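Local coordinates for protein acyl-CoA dehydrogenase (Bacillus anthracis, PDB 3OWA) that probably catalyses the flavin-dependent oxidation of acyl-CoA thioesters to enoyl-CoA, using bound FAD as cofactor, at residues 61-64 with 65-68; 393-396 with 397-401. One frame throughout, in Å; residues are numbered along the deposited sequence.

Contact 1: 61-64 with 65-68; sequences QHEF and DRSV
E63 and R66 are joined by a salt bridge across the start of helix 64-76. R66 NE donates to E63 OE1 over 2.7 Å, nearly straight at 170°. The two side chains run alongside and point the same way. OE1 sits in the guanidinium plane, but NE meets it from above the carboxylate, and the two flat groups are turned 44° apart. Water 1 supports the pair: it donates to E63 OE1 (2.7 Å) and accepts from R66 NH2 (2.7 Å). The extended R66 chain, with CG beside the backbone N (chi1 -66°), carries the group back to E63. R66 NH1 makes a second salt bridge, to E55, and the guanidinium forms a cation-pi contact with Y58.

Two backbone hydrogen bonds add to this: R66 N donates to E63 O at 3.1 Å and V68 N to F64 O at 2.9 Å. H62 has positive phi and is the C-prime residue of the Schellman motif that ends helix 56-59; E63 centres an inverse gamma turn. F64 folds back over H62, with H62 CA over the centre of its ring. At the ring edge F64 CD1 meets S67 OG at 3.9 Å. S67 also packs on L59 of the preceding helix.

Two carboxylates and the Y58 ring probably balance the R66 charge and fix the rotation of its guanidinium. This holds the first turn of helix 64-76 against the linker, with Y58 as the link to helix 56-59.

Contact 2: 393-396 with 397-401; sequences EIER and MYRDS
D400 OD2 takes two donors. R396 NE donates to D400 OD2 at 2.9 Å, on the syn side of the carboxylate. Water 3 donates to D400 OD2 at 2.8 Å. Water 3 also accepts from R396 NH1 at 2.7 Å, closing a small ring beside the direct salt bridge. The planes of the R396 guanidinium and the D400 carboxylate are 23° apart. The bend in the R396 chain at chi3 (74°) brings NE round to face D400. D400 OD1 accepts from I230 N, so both carboxylate oxygens have partners.

One residue back, E395 and R399 form a two-pronged, side-on pair. R399 NE donates to E395 OE1 at 2.8 Å, and R399 NH2 to E395 OE2 at the same length. NE comes from above the carboxylate plane, whereas NH2 lies on the syn side. R399 NH1 donates a hydrogen bond to M228 O of the same chain; M228 of the second subunit packs on E395, Y398 and R399.

Next to the R396 pair, M397, a selenomethionine, lays its CG 3.7 Å from R396 NH1. M397 SE lies 4.4 Å from I394 CD1, and the side chain packs on A283 and I286 of helix 257-293. E393 bridges to R282 on that helix.

Two successive i to i+4 salt bridges stapling one helix turn to the next are a familiar helix feature. Here they lie on a buried helix of the alpha-helical C-terminal domain of the acyl-CoA dehydrogenase fold.

Contact 1 is a surface helix start in the N-terminal domain, and contact 2 is a buried helix in the C-terminal domain. Their centres are 19 Å apart and their nearest atoms about 10 Å, so they do not touch. Two neighbours bring them into relation. H62 of contact 1 makes a weak hydrogen bond to K231 O, and R399 of contact 2 packs on K231. R396 of contact 2 packs on E60, just before segment 61-64. Neither contact touches the cofactor: the F64 side chain is about 11 Å, and that of D400 about 10 Å, from a bound FAD.

Contact 1: 61-64 with 65-68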
loop_
_atom_site.group_PDB
_atom_site.type_symbol
_atom_site.label_atom_id
_atom_site.label_comp_id
_atom_site.label_asym_id
_atom_site.label_seq_id
_atom_site.Cartn_x
_atom_site.Cartn_y
_atom_site.Cartn_z
ATOM N N GLN A 61 15.671 -16.349 10.820
ATOM C CA GLN A 61 15.808 -17.748 10.358
ATOM C C GLN A 61 15.285 -18.710 11.410
ATOM O O GLN A 61 15.513 -19.913 11.313
ATOM C CB GLN A 61 17.269 -18.095 9.926
ATOM C CG GLN A 61 17.662 -17.397 8.594
ATOM C CD GLN A 61 19.154 -17.145 8.455
ATOM O OE1 GLN A 61 19.995 -17.894 8.966
ATOM N NE2 GLN A 61 19.490 -16.067 7.763
ATOM N N HIS A 62 14.522 -18.198 12.376
ATOM C CA HIS A 62 13.851 -19.047 13.389
ATOM C C HIS A 62 14.841 -19.711 14.314
ATOM O O HIS A 62 14.614 -20.834 14.777
ATOM C CB HIS A 62 12.940 -20.114 12.741
ATOM C CG HIS A 62 11.750 -19.525 12.071
ATOM N ND1 HIS A 62 10.757 -20.293 11.501
ATOM C CD2 HIS A 62 11.381 -18.232 11.885
ATOM C CE1 HIS A 62 9.837 -19.503 10.979
ATOM N NE2 HIS A 62 10.180 -18.247 11.205
ATOM N N GLU A 63 15.924 -19.010 14.613
ATOM C CA GLU A 63 16.793 -19.510 15.640
ATOM C C GLU A 63 16.261 -19.034 16.989
ATOM O O GLU A 63 16.793 -18.097 17.575
ATOM C CB GLU A 63 18.233 -19.060 15.403
ATOM C CG GLU A 63 18.815 -19.688 14.167
ATOM C CD GLU A 63 20.333 -19.563 14.081
ATOM O OE1 GLU A 63 21.015 -19.267 15.109
ATOM O OE2 GLU A 63 20.840 -19.777 12.959
ATOM N N PHE A 64 15.240 -19.726 17.499
ATOM C CA PHE A 64 14.462 -19.212 18.641
ATOM C C PHE A 64 15.201 -19.268 19.999
ATOM O O PHE A 64 14.887 -18.511 20.925
ATOM C CB PHE A 64 13.083 -19.906 18.693
ATOM C CG PHE A 64 12.175 -19.565 17.538
ATOM C CD1 PHE A 64 11.904 -18.265 17.224
ATOM C CD2 PHE A 64 11.541 -20.575 16.801
ATOM C CE1 PHE A 64 11.094 -17.917 16.179
ATOM C CE2 PHE A 64 10.682 -20.236 15.737
ATOM C CZ PHE A 64 10.447 -18.913 15.428
ATOM N N ASP A 65 16.217 -20.130 20.100
ATOM C CA ASP A 65 17.080 -20.126 21.235
ATOM C C ASP A 65 17.635 -18.715 21.489
ATOM O O ASP A 65 17.821 -18.306 22.636
ATOM C CB ASP A 65 18.220 -21.120 21.031
ATOM C CG ASP A 65 17.756 -22.563 21.128
ATOM O OD1 ASP A 65 16.519 -22.797 21.280
ATOM O OD2 ASP A 65 18.634 -23.455 21.020
ATOM N N ARG A 66 17.916 -17.988 20.419
ATOM C CA ARG A 66 18.486 -16.615 20.549
ATOM C C ARG A 66 17.422 -15.655 21.023
ATOM O O ARG A 66 17.694 -14.807 21.868
ATOM C CB ARG A 66 19.055 -16.141 19.223
ATOM C CG ARG A 66 20.282 -16.915 18.720
ATOM C CD ARG A 66 20.588 -16.429 17.317
ATOM N NE ARG A 66 21.650 -17.178 16.651
ATOM C CZ ARG A 66 22.924 -16.815 16.653
ATOM N NH1 ARG A 66 23.288 -15.719 17.304
ATOM N NH2 ARG A 66 23.826 -17.551 16.004
ATOM N N SER A 67 16.190 -15.789 20.517
ATOM C CA SER A 67 15.080 -14.947 21.010
ATOM C C SER A 67 14.921 -15.122 22.491
ATOM O O SER A 67 14.800 -14.134 23.234
ATOM C CB SER A 67 13.728 -15.399 20.398
ATOM O OG SER A 67 13.795 -15.301 18.996
ATOM N N VAL A 68 14.908 -16.386 22.934
ATOM C CA VAL A 68 14.747 -16.669 24.368
ATOM C C VAL A 68 15.877 -16.041 25.177
ATOM O O VAL A 68 15.647 -15.385 26.211
ATOM C CB VAL A 68 14.651 -18.195 24.642
ATOM C CG1 VAL A 68 14.518 -18.482 26.113
ATOM C CG2 VAL A 68 13.423 -18.787 23.893
HETATM O O HOH W 1 23.631 -19.732 14.479
HETATM O O HOH W 2 15.320 -22.961 18.069
#

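Contact 2: 393-396 with 397-401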
loop_
_atom_site.group_PDB
_atom_site.type_symbol
_atom_site.label_atom_id
_atom_site.label_comp_id
_atom_site.label_asym_id
_atom_site.label_seq_id
_atom_site.Cartn_x
_atom_site.Cartn_y
_atom_site.Cartn_z
ATOM N N GLU A 393 17.132 -2.837 5.007
ATOM C CA GLU A 393 16.247 -2.763 6.151
ATOM C C GLU A 393 14.818 -2.373 5.726
ATOM O O GLU A 393 13.823 -2.897 6.248
ATOM C CB GLU A 393 16.827 -1.693 7.133
ATOM C CG GLU A 393 15.970 -1.521 8.401
ATOM C CD GLU A 393 16.550 -0.581 9.446
ATOM O OE1 GLU A 393 17.672 -0.009 9.289
ATOM O OE2 GLU A 393 15.868 -0.434 10.474
ATOM N N ILE A 394 14.679 -1.470 4.765
ATOM C CA ILE A 394 13.304 -1.026 4.393
ATOM C C ILE A 394 12.504 -2.154 3.765
ATOM O O ILE A 394 11.272 -2.168 3.815
ATOM C CB ILE A 394 13.341 0.244 3.446
ATOM C CG1 ILE A 394 11.964 0.916 3.397
ATOM C CG2 ILE A 394 13.875 -0.112 2.031
ATOM C CD1 ILE A 394 11.599 1.795 4.651
ATOM N N GLU A 395 13.187 -3.107 3.152
ATOM C CA GLU A 395 12.506 -4.224 2.521
ATOM C C GLU A 395 11.801 -5.118 3.580
ATOM O O GLU A 395 10.655 -5.581 3.402
ATOM C CB GLU A 395 13.541 -5.027 1.741
ATOM C CG GLU A 395 13.020 -6.258 0.929
ATOM C CD GLU A 395 12.798 -7.562 1.759
ATOM O OE1 GLU A 395 12.068 -8.435 1.253
ATOM O OE2 GLU A 395 13.359 -7.774 2.878
ATOM N N ARG A 396 12.491 -5.369 4.676
ATOM C CA ARG A 396 11.882 -6.122 5.807
ATOM C C ARG A 396 10.757 -5.359 6.484
ATOM O O ARG A 396 9.732 -5.931 6.806
ATOM C CB ARG A 396 12.965 -6.389 6.882
ATOM C CG ARG A 396 12.517 -7.515 7.839
ATOM C CD ARG A 396 13.287 -7.282 9.172
ATOM N NE ARG A 396 12.690 -6.137 9.856
ATOM C CZ ARG A 396 13.349 -5.102 10.361
ATOM N NH1 ARG A 396 12.663 -4.131 10.978
ATOM N NH2 ARG A 396 14.674 -5.042 10.309
HETATM N N MSE A 397 10.940 -4.038 6.672
HETATM C CA MSE A 397 9.900 -3.218 7.247
HETATM C C MSE A 397 8.622 -3.215 6.407
HETATM O O MSE A 397 7.490 -3.234 6.950
HETATM C CB MSE A 397 10.422 -1.781 7.355
HETATM C CG MSE A 397 11.500 -1.687 8.487
HETATM SE SE MSE A 397 12.045 0.144 8.661
HETATM C CE MSE A 397 10.417 0.844 9.362
ATOM N N TYR A 398 8.808 -3.133 5.098
ATOM C CA TYR A 398 7.680 -3.187 4.176
ATOM C C TYR A 398 6.865 -4.442 4.411
ATOM O O TYR A 398 5.577 -4.389 4.463
ATOM C CB TYR A 398 8.174 -3.086 2.681
ATOM C CG TYR A 398 7.001 -3.090 1.701
ATOM C CD1 TYR A 398 6.357 -1.916 1.394
ATOM C CD2 TYR A 398 6.533 -4.298 1.147
ATOM C CE1 TYR A 398 5.223 -1.922 0.505
ATOM C CE2 TYR A 398 5.443 -4.308 0.246
ATOM C CZ TYR A 398 4.812 -3.130 -0.046
ATOM O OH TYR A 398 3.719 -3.122 -0.902
ATOM N N ARG A 399 7.539 -5.595 4.461
ATOM C CA ARG A 399 6.838 -6.898 4.694
ATOM C C ARG A 399 6.256 -7.008 6.113
ATOM O O ARG A 399 5.136 -7.457 6.281
ATOM C CB ARG A 399 7.724 -8.116 4.400
ATOM C CG ARG A 399 8.039 -8.325 2.900
ATOM C CD ARG A 399 8.909 -9.559 2.641
ATOM N NE ARG A 399 10.272 -9.376 3.137
ATOM C CZ ARG A 399 10.749 -9.804 4.302
ATOM N NH1 ARG A 399 9.988 -10.513 5.138
ATOM N NH2 ARG A 399 12.023 -9.569 4.608
ATOM N N ASP A 400 6.964 -6.503 7.124
ATOM C CA ASP A 400 6.489 -6.647 8.498
ATOM C C ASP A 400 5.224 -5.819 8.689
ATOM O O ASP A 400 4.387 -6.155 9.538
ATOM C CB ASP A 400 7.556 -6.129 9.506
ATOM C CG ASP A 400 8.841 -6.991 9.563
ATOM O OD1 ASP A 400 8.920 -8.154 9.043
ATOM O OD2 ASP A 400 9.822 -6.479 10.195
ATOM N N SER A 401 5.114 -4.670 8.008
ATOM C CA SER A 401 4.077 -3.689 8.286
ATOM C C SER A 401 2.697 -4.275 7.968
ATOM O O SER A 401 1.704 -3.981 8.654
ATOM C CB SER A 401 4.297 -2.450 7.382
ATOM O OG SER A 401 3.160 -1.574 7.364
HETATM O O HOH W 3 9.943 -3.793 10.934
#